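PDB 5OLT: cellulose biosynthesis protein BcsG from Salmonella typhimurium LT2, which is required for cellulose biosynthesis and is represented here by its extramembrane, zinc-binding domain of the alkaline phosphatase family. Local coordinates for residues H82-H87 with E244-F249; E251-G256 with K297-K302; D283-S288 with S355-A360; K93-G98 with P315-A320. One frame throughout, in Å; residues are numbered along the deposited sequence.

Contact 1: residues H82-H87 with E244-F249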
loop_
_atom_site.group_PDB
_atom_site.type_symbol
_atom_site.label_atom_id
_atom_site.label_comp_id
_atom_site.label_asym_id
_atom_site.label_seq_id
_atom_site.Cartn_x
_atom_site.Cartn_y
_atom_site.Cartn_z
ATOM N N HIS A 82 -3.182 -4.128 19.244
ATOM C CA HIS A 82 -2.803 -5.452 18.803
ATOM C C HIS A 82 -1.272 -5.513 18.637
ATOM O O HIS A 82 -0.695 -4.573 18.084
ATOM C CB HIS A 82 -3.472 -5.816 17.474
ATOM C CG HIS A 82 -3.333 -7.267 17.165
ATOM N ND1 HIS A 82 -2.157 -7.822 16.705
ATOM C CD2 HIS A 82 -4.200 -8.303 17.353
ATOM C CE1 HIS A 82 -2.312 -9.138 16.609
ATOM N NE2 HIS A 82 -3.549 -9.449 16.981
ATOM N N PRO A 83 -0.617 -6.598 19.111
ATOM C CA PRO A 83 0.834 -6.690 19.034
ATOM C C PRO A 83 1.402 -6.548 17.621
ATOM O O PRO A 83 2.550 -6.151 17.491
ATOM C CB PRO A 83 1.151 -8.098 19.574
ATOM C CG PRO A 83 -0.054 -8.535 20.326
ATOM C CD PRO A 83 -1.221 -7.702 19.902
ATOM N N LEU A 84 0.628 -6.830 16.569
ATOM C CA LEU A 84 1.149 -6.731 15.187
ATOM C C LEU A 84 1.768 -5.357 14.940
ATOM O O LEU A 84 2.844 -5.267 14.339
ATOM C CB LEU A 84 0.023 -6.986 14.165
ATOM C CG LEU A 84 0.440 -6.818 12.681
ATOM C CD1 LEU A 84 1.396 -7.928 12.271
ATOM C CD2 LEU A 84 -0.837 -6.813 11.857
ATOM N N TRP A 85 1.120 -4.289 15.403
ATOM C CA TRP A 85 1.587 -2.952 15.060
ATOM C C TRP A 85 2.965 -2.693 15.594
ATOM O O TRP A 85 3.722 -1.990 14.960
ATOM C CB TRP A 85 0.618 -1.832 15.498
ATOM C CG TRP A 85 -0.780 -2.133 15.067
ATOM C CD1 TRP A 85 -1.860 -2.350 15.887
ATOM C CD2 TRP A 85 -1.254 -2.280 13.723
ATOM N NE1 TRP A 85 -2.964 -2.636 15.138
ATOM C CE2 TRP A 85 -2.634 -2.583 13.809
ATOM C CE3 TRP A 85 -0.650 -2.173 12.432
ATOM C CZ2 TRP A 85 -3.416 -2.806 12.675
ATOM C CZ3 TRP A 85 -1.444 -2.399 11.325
ATOM C CH2 TRP A 85 -2.803 -2.715 11.460
ATOM N N SER A 86 3.269 -3.274 16.748
ATOM C CA SER A 86 4.546 -3.063 17.374
ATOM C C SER A 86 5.657 -3.894 16.734
ATOM O O SER A 86 6.834 -3.673 17.063
ATOM C CB SER A 86 4.429 -3.348 18.888
ATOM O OG SER A 86 4.304 -4.734 19.111
ATOM N N HIS A 87 5.314 -4.832 15.833
ATOM C CA HIS A 87 6.294 -5.718 15.279
ATOM C C HIS A 87 6.954 -5.210 14.011
ATOM O O HIS A 87 8.001 -5.684 13.625
ATOM C CB HIS A 87 5.696 -7.123 15.182
ATOM C CG HIS A 87 5.381 -7.709 16.532
ATOM N ND1 HIS A 87 4.499 -8.749 16.711
ATOM C CD2 HIS A 87 5.790 -7.356 17.776
ATOM C CE1 HIS A 87 4.409 -9.044 17.994
ATOM N NE2 HIS A 87 5.162 -8.196 18.664
ATOM N N GLU A 244 -2.903 -14.116 12.677
ATOM C CA GLU A 244 -2.261 -14.959 11.681
ATOM C C GLU A 244 -1.027 -14.288 11.088
ATOM O O GLU A 244 -0.025 -14.962 10.880
ATOM C CB GLU A 244 -3.243 -15.386 10.605
ATOM C CG GLU A 244 -4.243 -16.392 11.150
ATOM C CD GLU A 244 -5.035 -17.104 10.075
ATOM O OE1 GLU A 244 -5.058 -16.682 8.893
ATOM O OE2 GLU A 244 -5.681 -18.130 10.441
ATOM N N LEU A 245 -1.101 -12.982 10.825
ATOM C CA LEU A 245 0.084 -12.285 10.315
ATOM C C LEU A 245 1.209 -12.318 11.342
ATOM O O LEU A 245 2.364 -12.560 10.978
ATOM C CB LEU A 245 -0.258 -10.847 9.926
ATOM C CG LEU A 245 -1.193 -10.706 8.723
ATOM C CD1 LEU A 245 -1.543 -9.228 8.552
ATOM C CD2 LEU A 245 -0.552 -11.274 7.452
ATOM N N ASP A 246 0.886 -12.102 12.615
ATOM C CA ASP A 246 1.920 -12.152 13.633
ATOM C C ASP A 246 2.531 -13.530 13.771
ATOM O O ASP A 246 3.753 -13.647 13.922
ATOM C CB ASP A 246 1.362 -11.661 14.970
ATOM C CG ASP A 246 2.396 -10.948 15.794
ATOM O OD1 ASP A 246 3.184 -10.140 15.223
ATOM O OD2 ASP A 246 2.418 -11.197 17.009
ATOM N N ALA A 247 1.712 -14.575 13.676
ATOM C CA ALA A 247 2.189 -15.950 13.714
ATOM C C ALA A 247 3.115 -16.185 12.523
ATOM O O ALA A 247 4.185 -16.781 12.683
ATOM C CB ALA A 247 1.035 -16.924 13.716
ATOM N N PHE A 248 2.738 -15.686 11.346
ATOM C CA PHE A 248 3.596 -15.825 10.211
ATOM C C PHE A 248 4.908 -15.064 10.346
ATOM O O PHE A 248 5.957 -15.584 9.949
ATOM C CB PHE A 248 2.877 -15.426 8.918
ATOM C CG PHE A 248 3.691 -15.760 7.727
ATOM C CD1 PHE A 248 3.970 -17.125 7.464
ATOM C CD2 PHE A 248 4.219 -14.779 6.919
ATOM C CE1 PHE A 248 4.726 -17.504 6.391
ATOM C CE2 PHE A 248 5.027 -15.168 5.802
ATOM C CZ PHE A 248 5.284 -16.528 5.576
ATOM N N PHE A 249 4.875 -13.865 10.921
ATOM C CA PHE A 249 6.116 -13.130 11.150
ATOM C C PHE A 249 7.041 -13.990 12.010
ATOM O O PHE A 249 8.252 -14.049 11.759
ATOM C CB PHE A 249 5.834 -11.791 11.816
ATOM C CG PHE A 249 5.254 -10.742 10.899
ATOM C CD1 PHE A 249 4.877 -11.022 9.566
ATOM C CD2 PHE A 249 5.108 -9.436 11.369
ATOM C CE1 PHE A 249 4.342 -10.007 8.739
ATOM C CE2 PHE A 249 4.595 -8.436 10.554
ATOM C CZ PHE A 249 4.199 -8.723 9.253
#

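Contact 2: residues E251-G256 with K297-K302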
loop_
_atom_site.group_PDB
_atom_site.type_symbol
_atom_site.label_atom_id
_atom_site.label_comp_id
_atom_site.label_asym_id
_atom_site.label_seq_id
_atom_site.Cartn_x
_atom_site.Cartn_y
_atom_site.Cartn_z
ATOM N N GLU A 251 7.119 -17.331 12.194
ATOM C CA GLU A 251 7.610 -18.362 11.273
ATOM C C GLU A 251 8.720 -17.828 10.384
ATOM O O GLU A 251 9.732 -18.528 10.152
ATOM C CB GLU A 251 6.497 -18.972 10.403
ATOM C CG GLU A 251 5.533 -19.874 11.143
ATOM C CD GLU A 251 6.269 -20.928 11.959
ATOM O OE1 GLU A 251 6.916 -21.814 11.341
ATOM O OE2 GLU A 251 6.219 -20.859 13.219
ATOM N N LEU A 252 8.567 -16.586 9.922
ATOM C CA LEU A 252 9.577 -15.993 9.040
ATOM C C LEU A 252 10.866 -15.774 9.780
ATOM O O LEU A 252 11.951 -16.064 9.231
ATOM C CB LEU A 252 9.134 -14.656 8.444
ATOM C CG LEU A 252 8.331 -14.662 7.166
ATOM C CD1 LEU A 252 8.250 -13.212 6.745
ATOM C CD2 LEU A 252 8.948 -15.492 6.064
ATOM N N GLU A 253 10.778 -15.262 11.016
ATOM C CA GLU A 253 11.963 -15.083 11.867
ATOM C C GLU A 253 12.674 -16.436 12.021
ATOM O O GLU A 253 13.895 -16.531 11.846
ATOM C CB GLU A 253 11.575 -14.524 13.243
ATOM C CG GLU A 253 11.339 -13.021 13.297
ATOM C CD GLU A 253 10.551 -12.520 14.523
ATOM O OE1 GLU A 253 10.164 -13.318 15.425
ATOM O OE2 GLU A 253 10.309 -11.293 14.582
ATOM N N LYS A 254 11.916 -17.491 12.320
ATOM C CA LYS A 254 12.524 -18.829 12.537
ATOM C C LYS A 254 13.217 -19.363 11.278
ATOM O O LYS A 254 14.204 -20.099 11.363
ATOM C CB LYS A 254 11.484 -19.856 12.974
ATOM C CG LYS A 254 10.934 -19.718 14.386
ATOM C CD LYS A 254 9.823 -20.745 14.548
ATOM C CE LYS A 254 9.205 -20.728 15.934
ATOM N NZ LYS A 254 7.974 -21.563 15.916
ATOM N N SER A 255 12.728 -18.976 10.102
ATOM C CA SER A 255 13.225 -19.513 8.843
ATOM C C SER A 255 14.636 -19.010 8.546
ATOM O O SER A 255 15.347 -19.641 7.761
ATOM C CB SER A 255 12.301 -19.119 7.687
ATOM O OG SER A 255 12.566 -17.788 7.276
ATOM N N GLY A 256 15.010 -17.877 9.145
ATOM C CA GLY A 256 16.250 -17.172 8.832
ATOM C C GLY A 256 16.368 -16.567 7.429
ATOM O O GLY A 256 17.391 -15.964 7.121
ATOM N N LYS A 297 8.529 -4.528 7.411
ATOM C CA LYS A 297 9.363 -5.299 8.348
ATOM C C LYS A 297 10.405 -6.051 7.548
ATOM O O LYS A 297 10.096 -6.659 6.521
ATOM C CB LYS A 297 8.513 -6.314 9.132
ATOM C CG LYS A 297 9.230 -6.981 10.307
ATOM C CD LYS A 297 8.240 -7.736 11.197
ATOM C CE LYS A 297 8.972 -8.532 12.278
ATOM N NZ LYS A 297 9.795 -7.705 13.196
ATOM N N PHE A 298 11.644 -6.017 8.026
ATOM C CA PHE A 298 12.725 -6.808 7.411
ATOM C C PHE A 298 13.068 -8.016 8.279
ATOM O O PHE A 298 13.126 -7.911 9.525
ATOM C CB PHE A 298 13.977 -5.956 7.237
ATOM C CG PHE A 298 13.798 -4.776 6.310
ATOM C CD1 PHE A 298 14.043 -4.912 4.928
ATOM C CD2 PHE A 298 13.414 -3.525 6.809
ATOM C CE1 PHE A 298 13.892 -3.812 4.077
ATOM C CE2 PHE A 298 13.248 -2.442 5.966
ATOM C CZ PHE A 298 13.510 -2.579 4.592
ATOM N N PHE A 299 13.241 -9.156 7.639
ATOM C CA PHE A 299 13.573 -10.407 8.315
ATOM C C PHE A 299 14.916 -10.869 7.789
ATOM O O PHE A 299 15.259 -10.624 6.612
ATOM C CB PHE A 299 12.541 -11.485 8.010
ATOM C CG PHE A 299 11.175 -11.172 8.553
ATOM C CD1 PHE A 299 10.277 -10.372 7.833
ATOM C CD2 PHE A 299 10.797 -11.668 9.782
ATOM C CE1 PHE A 299 9.022 -10.083 8.329
ATOM C CE2 PHE A 299 9.534 -11.351 10.294
ATOM C CZ PHE A 299 8.656 -10.581 9.554
ATOM N N GLY A 300 15.686 -11.499 8.675
ATOM C CA GLY A 300 16.938 -12.123 8.288
ATOM C C GLY A 300 18.101 -11.156 8.202
ATOM O O GLY A 300 19.137 -11.499 7.606
ATOM N N MET A 301 17.962 -9.959 8.775
ATOM C CA MET A 301 19.060 -8.979 8.774
ATOM C C MET A 301 20.140 -9.361 9.784
ATOM O O MET A 301 19.838 -9.837 10.884
ATOM C CB MET A 301 18.586 -7.576 9.091
ATOM C CG MET A 301 17.649 -6.991 8.029
ATOM S SD MET A 301 17.117 -5.339 8.502
ATOM C CE MET A 301 18.621 -4.363 8.398
ATOM N N LYS A 302 21.386 -9.074 9.431
ATOM C CA LYS A 302 22.503 -9.336 10.346
ATOM C C LYS A 302 22.326 -8.426 11.566
ATOM O O LYS A 302 22.667 -8.812 12.711
ATOM C CB LYS A 302 23.837 -9.040 9.644
ATOM C CG LYS A 302 25.054 -9.277 10.544
ATOM C CD LYS A 302 26.380 -9.092 9.838
ATOM C CE LYS A 302 27.501 -9.472 10.808
ATOM N NZ LYS A 302 27.759 -10.938 10.767
HETATM O O HOH W 1 19.665 -14.081 6.926
#

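Contact 3: residues D283-S288 with S355-A360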
loop_
_atom_site.group_PDB
_atom_site.type_symbol
_atom_site.label_atom_id
_atom_site.label_comp_id
_atom_site.label_asym_id
_atom_site.label_seq_id
_atom_site.Cartn_x
_atom_site.Cartn_y
_atom_site.Cartn_z
ATOM N N ASP A 283 -18.365 5.118 -1.369
ATOM C CA ASP A 283 -18.286 5.645 -2.742
ATOM C C ASP A 283 -17.531 6.955 -2.839
ATOM O O ASP A 283 -17.055 7.310 -3.926
ATOM C CB ASP A 283 -19.693 5.752 -3.348
ATOM C CG ASP A 283 -20.348 4.381 -3.395
ATOM O OD1 ASP A 283 -19.734 3.417 -3.963
ATOM O OD2 ASP A 283 -21.386 4.229 -2.763
ATOM N N ILE A 284 -17.444 7.680 -1.729
ATOM C CA ILE A 284 -16.606 8.876 -1.657
ATOM C C ILE A 284 -15.358 8.517 -0.860
ATOM O O ILE A 284 -15.459 8.011 0.256
ATOM C CB ILE A 284 -17.354 10.058 -1.024
ATOM C CG1 ILE A 284 -18.646 10.392 -1.838
ATOM C CG2 ILE A 284 -16.444 11.272 -0.904
ATOM C CD1 ILE A 284 -18.384 10.793 -3.288
ATOM N N PRO A 285 -14.161 8.739 -1.436
ATOM C CA PRO A 285 -12.916 8.285 -0.754
ATOM C C PRO A 285 -12.475 9.306 0.300
ATOM O O PRO A 285 -11.560 10.122 0.096
ATOM C CB PRO A 285 -11.938 8.133 -1.911
ATOM C CG PRO A 285 -12.370 9.221 -2.871
ATOM C CD PRO A 285 -13.890 9.258 -2.795
ATOM N N SER A 286 -13.209 9.298 1.411
ATOM C CA SER A 286 -12.963 10.228 2.500
ATOM C C SER A 286 -11.625 9.982 3.185
ATOM O O SER A 286 -11.071 8.885 3.083
ATOM C CB SER A 286 -14.085 10.071 3.522
ATOM O OG SER A 286 -13.909 8.827 4.181
ATOM N N PRO A 287 -11.136 10.984 3.943
ATOM C CA PRO A 287 -9.876 10.815 4.657
ATOM C C PRO A 287 -9.923 9.619 5.605
ATOM O O PRO A 287 -8.941 8.881 5.700
ATOM C CB PRO A 287 -9.740 12.135 5.415
ATOM C CG PRO A 287 -10.395 13.135 4.520
ATOM C CD PRO A 287 -11.610 12.388 3.990
ATOM N N SER A 288 -11.042 9.409 6.274
ATOM C CA SER A 288 -11.165 8.273 7.183
ATOM C C SER A 288 -10.968 6.946 6.446
ATOM O O SER A 288 -10.319 6.005 6.958
ATOM C CB SER A 288 -12.548 8.350 7.811
ATOM O OG SER A 288 -12.795 7.299 8.697
ATOM N N SER A 355 -7.375 11.650 -3.146
ATOM C CA SER A 355 -7.972 10.341 -3.402
ATOM C C SER A 355 -9.064 10.467 -4.443
ATOM O O SER A 355 -9.762 11.504 -4.498
ATOM C CB SER A 355 -8.578 9.761 -2.117
ATOM O OG SER A 355 -7.572 9.646 -1.128
ATOM N N GLU A 356 -9.207 9.434 -5.256
ATOM C CA GLU A 356 -10.190 9.477 -6.328
ATOM C C GLU A 356 -10.803 8.173 -6.598
ATOM O O GLU A 356 -10.170 7.125 -6.452
ATOM C CB GLU A 356 -9.526 9.846 -7.682
ATOM C CG GLU A 356 -8.643 11.023 -7.657
ATOM C CD GLU A 356 -8.230 11.477 -9.033
ATOM O OE1 GLU A 356 -8.899 11.188 -10.090
ATOM O OE2 GLU A 356 -7.221 12.174 -8.998
ATOM N N ASN A 357 -12.073 8.247 -7.008
ATOM C CA ASN A 357 -12.728 7.143 -7.728
ATOM C C ASN A 357 -13.180 7.776 -9.063
ATOM O O ASN A 357 -12.967 8.964 -9.268
ATOM C CB ASN A 357 -13.906 6.586 -6.919
ATOM C CG ASN A 357 -13.503 6.081 -5.531
ATOM O OD1 ASN A 357 -12.408 5.556 -5.319
ATOM N ND2 ASN A 357 -14.425 6.182 -4.591
ATOM N N ALA A 358 -13.828 7.024 -9.953
ATOM C CA ALA A 358 -14.231 7.559 -11.276
ATOM C C ALA A 358 -14.971 8.878 -11.176
ATOM O O ALA A 358 -14.755 9.787 -11.988
ATOM C CB ALA A 358 -15.063 6.562 -12.064
ATOM N N ASN A 359 -15.777 9.010 -10.131
ATOM C CA ASN A 359 -16.694 10.132 -10.091
ATOM C C ASN A 359 -16.401 11.220 -9.077
ATOM O O ASN A 359 -17.117 12.204 -8.986
ATOM C CB ASN A 359 -18.101 9.582 -9.819
ATOM C CG ASN A 359 -18.656 8.752 -10.959
ATOM O OD1 ASN A 359 -18.459 7.529 -11.041
ATOM N ND2 ASN A 359 -19.430 9.410 -11.817
ATOM N N ALA A 360 -15.350 11.039 -8.287
ATOM C CA ALA A 360 -15.141 11.918 -7.150
ATOM C C ALA A 360 -13.670 12.056 -6.860
ATOM O O ALA A 360 -12.912 11.077 -6.974
ATOM C CB ALA A 360 -15.842 11.350 -5.921
HETATM O O HOH W 2 -9.009 10.847 0.979
#

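Contact 4: residues K93-G98 with P315-A320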
loop_
_atom_site.group_PDB
_atom_site.type_symbol
_atom_site.label_atom_id
_atom_site.label_comp_id
_atom_site.label_asym_id
_atom_site.label_seq_id
_atom_site.Cartn_x
_atom_site.Cartn_y
_atom_site.Cartn_z
ATOM N N LYS A 93 1.902 6.558 9.523
ATOM C CA LYS A 93 0.755 7.102 10.238
ATOM C C LYS A 93 -0.162 7.971 9.384
ATOM O O LYS A 93 -1.284 8.198 9.737
ATOM C CB LYS A 93 1.222 7.861 11.492
ATOM C CG LYS A 93 1.961 7.008 12.526
ATOM C CD LYS A 93 1.096 5.839 12.981
ATOM C CE LYS A 93 1.773 4.992 14.057
ATOM N NZ LYS A 93 1.894 5.749 15.329
ATOM N N HIS A 94 0.344 8.427 8.238
ATOM C CA HIS A 94 -0.437 9.256 7.322
ATOM C C HIS A 94 -0.189 8.779 5.902
ATOM O O HIS A 94 0.177 9.576 5.019
ATOM C CB HIS A 94 -0.130 10.760 7.531
ATOM C CG HIS A 94 -0.607 11.245 8.853
ATOM N ND1 HIS A 94 -1.949 11.441 9.115
ATOM C CD2 HIS A 94 0.048 11.498 10.006
ATOM C CE1 HIS A 94 -2.095 11.829 10.368
ATOM N NE2 HIS A 94 -0.903 11.843 10.937
ATOM N N PHE A 95 -0.436 7.485 5.672
ATOM C CA PHE A 95 -0.336 6.881 4.343
ATOM C C PHE A 95 -1.710 6.930 3.697
ATOM O O PHE A 95 -2.675 6.427 4.262
ATOM C CB PHE A 95 0.113 5.414 4.478
ATOM C CG PHE A 95 0.467 4.786 3.174
ATOM C CD1 PHE A 95 -0.545 4.302 2.292
ATOM C CD2 PHE A 95 1.797 4.700 2.782
ATOM C CE1 PHE A 95 -0.198 3.720 1.082
ATOM C CE2 PHE A 95 2.131 4.080 1.597
ATOM C CZ PHE A 95 1.150 3.609 0.736
ATOM N N ASN A 96 -1.777 7.550 2.514
ATOM C CA ASN A 96 -3.056 7.691 1.817
ATOM C C ASN A 96 -3.172 6.673 0.707
ATOM O O ASN A 96 -2.311 6.564 -0.151
ATOM C CB ASN A 96 -3.146 9.096 1.229
ATOM C CG ASN A 96 -4.518 9.384 0.680
ATOM O OD1 ASN A 96 -5.493 9.376 1.449
ATOM N ND2 ASN A 96 -4.619 9.624 -0.634
ATOM N N SER A 97 -4.286 5.934 0.703
ATOM C CA SER A 97 -4.448 4.868 -0.295
ATOM C C SER A 97 -4.882 5.379 -1.683
ATOM O O SER A 97 -4.811 4.626 -2.651
ATOM C CB SER A 97 -5.467 3.820 0.174
ATOM O OG SER A 97 -6.757 4.382 0.178
ATOM N N GLY A 98 -5.300 6.635 -1.769
ATOM C CA GLY A 98 -5.593 7.249 -3.069
ATOM C C GLY A 98 -6.951 6.933 -3.667
ATOM O O GLY A 98 -7.246 7.472 -4.733
ATOM N N PRO A 315 2.884 13.080 5.223
ATOM C CA PRO A 315 1.888 12.528 4.269
ATOM C C PRO A 315 2.604 11.687 3.206
ATOM O O PRO A 315 3.558 12.167 2.574
ATOM C CB PRO A 315 1.286 13.780 3.628
ATOM C CG PRO A 315 1.471 14.839 4.642
ATOM C CD PRO A 315 2.776 14.556 5.318
ATOM N N SER A 316 2.187 10.432 3.038
ATOM C CA SER A 316 2.887 9.477 2.196
ATOM C C SER A 316 1.891 8.699 1.359
ATOM O O SER A 316 0.676 8.674 1.647
ATOM C CB SER A 316 3.616 8.469 3.093
ATOM O OG SER A 316 4.567 9.125 3.935
ATOM N N SER A 317 2.409 8.037 0.349
ATOM C CA SER A 317 1.593 7.084 -0.398
ATOM C C SER A 317 2.520 6.077 -1.077
ATOM O O SER A 317 3.677 5.875 -0.611
ATOM C CB SER A 317 0.681 7.835 -1.416
ATOM O OG SER A 317 -0.310 6.942 -1.917
ATOM N N TYR A 318 2.048 5.450 -2.168
ATOM C CA TYR A 318 2.768 4.319 -2.771
ATOM C C TYR A 318 4.196 4.635 -3.183
ATOM O O TYR A 318 5.064 3.742 -3.131
ATOM C CB TYR A 318 1.997 3.776 -3.963
ATOM C CG TYR A 318 0.590 3.391 -3.572
ATOM C CD1 TYR A 318 0.354 2.262 -2.778
ATOM C CD2 TYR A 318 -0.501 4.191 -3.934
ATOM C CE1 TYR A 318 -0.940 1.918 -2.376
ATOM C CE2 TYR A 318 -1.796 3.871 -3.541
ATOM C CZ TYR A 318 -2.021 2.720 -2.784
ATOM O OH TYR A 318 -3.300 2.399 -2.361
ATOM N N LEU A 319 4.459 5.872 -3.609
ATOM C CA LEU A 319 5.807 6.204 -4.061
ATOM C C LEU A 319 6.833 5.956 -2.947
ATOM O O LEU A 319 7.969 5.534 -3.238
ATOM C CB LEU A 319 5.887 7.651 -4.575
ATOM C CG LEU A 319 7.148 8.028 -5.356
ATOM C CD1 LEU A 319 7.248 7.240 -6.665
ATOM C CD2 LEU A 319 7.150 9.528 -5.610
ATOM N N ALA A 320 6.444 6.196 -1.685
ATOM C CA ALA A 320 7.363 5.942 -0.557
ATOM C C ALA A 320 7.672 4.451 -0.384
ATOM O O ALA A 320 8.795 4.111 0.054
ATOM C CB ALA A 320 6.805 6.517 0.734
#

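Contact 1: residues H82-H87 with E244-F249
Asp246 and His87 make the polar link here, and Leu84 fills the greasy half of the same interface. Asp246 is a helix residue whose CB points at the short helical turn 84-87. Its OD1 comes to the edge of the His87 ring near the ring plane and accepts from ND1, with an N-H...O angle of 164°. The modelled ND1 to OD1 separation of 2.4 Å is doubtful: it is very short, and both side chains have a second conformer. In these conformers the carboxylate and imidazole planes are nearly coplanar, 10° apart. The other oxygen, Asp246 OD2, lies 3.1 Å from His87 CE1. From within its own segment, Pro83 O sits 3.2 Å above the centre of the imidazole.

Leu84 lies one turn earlier in the chain than His87. Its CG is anti to the backbone N (chi1 176°), and beyond it the CD1 methyl reaches Phe249 CE2 at 3.7 Å and Leu245 CB at 4.1 Å. The leucine crosses the phenylalanine side chain at about a right angle. Just before Leu84 in the chain, His82 accepts the Leu84 backbone N-H at ND1, 3.0 Å from Leu84 N, a capping bond lying close to the plane of the imidazole. The far nitrogen of that ring, His82 NE2, bonds Asp243 OD1, so a second histidine ties the start of the turn to the same long helix. The result is a His-carboxylate hydrogen bond beside a leucine-phenylalanine patch, joining the turn ahead of strand 90-96 to helix 234-255 of an alkaline phosphatase-type alpha/beta domain.

Contact 2: residues E251-G256 with K297-K302
Phe299 carries this contact, laid against Leu252 of the helix. Its CB points toward the helix from the last residue of strand 291-299, and CG is anti to the carbonyl carbon (chi1 -65°). From there on every ring atom has a neighbour. CG lies 4.0 Å from both CB and CD1 of Leu252. Along the CD1-CE1 edge of the ring, both atoms meet the Leu252 CD1 methyl, which is 3.6 Å from Phe299 CE1. Along the CD2-CE2 edge, CD2 touches Leu252 CB at 3.7 Å, and CE2 has the Glu253 CG methylene beside it, in the ring plane. CZ, at the tip, again faces the Leu252 methyl. That methyl stands over the ring face, 3.7 Å from the centroid and 16° off the normal: a CH-pi contact.

The polar rim is looser. Glu253 stretches out beyond CG to bring OE2 within 3.9 Å of Lys297 NZ, a long salt bridge between side chains that each have a second conformer; the stronger partner of that ammonium is His87 O. At the other end, Gly256 leaves the helix with positive phi (66°), and one water donates to Gly256 O at 3.0 Å and to Gly300 O at 2.7 Å, joining the residues that follow the helix and the strand.

Phe299 also meets Phe249 edge-to-face and rests on Val261 of the adjacent strand 259-265. Leu252 reaches Val261 too, as well as Trp198 and Leu199 of helix 191-203, so the C-terminal end of helix 234-255 lies between that helix and the mixed sheet.

Contact 3: residues D283-S288 with S355-A360
Asn357 ND2 is gripped by two groups, Asp283 O at 2.9 Å and Ser100 OG, in the conformer described; a second is deposited. Asn357 opens the type I turn, ending at Ala360, that makes the hairpin between strands 355-357 and 360-365 of the four-stranded antiparallel sheet. Its CG sits beside the backbone N (chi1 -58°), and the amide beyond faces the 283-288 chain. Asp283 O lies almost in the plane of this amide, yet the nitrogen stands well above the carbonyl plane of Asp283, and the N-H...O angle is a bent 143°. On the other branch, Asn357 OD1 is hydrogen-bonded to Thr99 OG1, so both ends of the amide are held.

Pro285, at the centre of an inverse gamma turn, is wedged against the hairpin. Its CD approaches Asn357 ND2 at 3.6 Å, tip to tip; CB meets Ser355 CB at 3.7 Å; and CG comes to 3.8 Å from Ser355 O. Next to it, Ile284 CD1 touches the Ala360 methyl at 3.7 Å. Ser286 then caps helix 287-290 through a bond from Ile289 N to its OG. A water donates to Pro285 O and is hydrogen-bonded to Ser355 OG at 2.8 Å, a hydroxyl that also bonds Asn96 ND2.

Contact 4: residues K93-G98 with P315-A320
At the 310-312 border of the mixed sheet, where the end of strand 90-96 meets the residues leading into helix 318-328, Phe95 and Ser316 form a single bridge of the parallel type. Ser316 uses both its backbone groups: its N donates to His94 O at 2.9 Å, and its O accepts from Asn96 N at 2.8 Å. Phe95 CA also comes up to Ser316 O, a CA-H...O contact.

Side chains then continue the pairing. Ser317 OG, anti to its backbone N (chi1 -167°), donates to Asn96 O at 2.7 Å, nearly in line with the C=O bond. Over one face of the Phe95 ring lies Ser317 CA, 3.8 Å from the centroid, a CH-pi contact, while Phe95 CE2 presses close to Ser317 O. The edge of the same ring points into the face of Tyr318. It is a T-shaped pair with planes at 84° and CZ of Phe95 3.8 Å from CD1 of Tyr318.

Asn96 sends its amide elsewhere, OD1 to Thr290 OG1 and ND2 to Ser355 OG, linking the strand end to two further parts of the domain. Arg108 and Leu109 of helix 102-110 also touch the Tyr318 side chain. The phenol runs past Phe95 to the turn after the strand, where Tyr318 OH donates to Ser97 O at 2.7 Å, in the carbonyl plane and on a lone pair.

The four contacts fall into two touching pairs. Contacts 1 and 2 share helix 234-255 and meet where Lys297 NZ reaches His87 O at 2.7 Å; their centres are 13 Å apart. Contacts 3 and 4, with centres 15 Å apart, join through Glu356 N to Gly98 O at 2.8 Å, which links the small antiparallel sheet to the chain leaving strand 90-96. Contacts 2 and 3 lie on opposite sides of the chain's centre, about 37 Å between centres. Strands 291-299 and 90-96, neighbours in the mixed sheet, connect contacts 2 and 4. The second pair lies near, but not in, the zinc site of Cys67, Ser102, Glu266 and His267: the side chains of Ser97 and Asn357 are about 9 and 10 Å from the zinc.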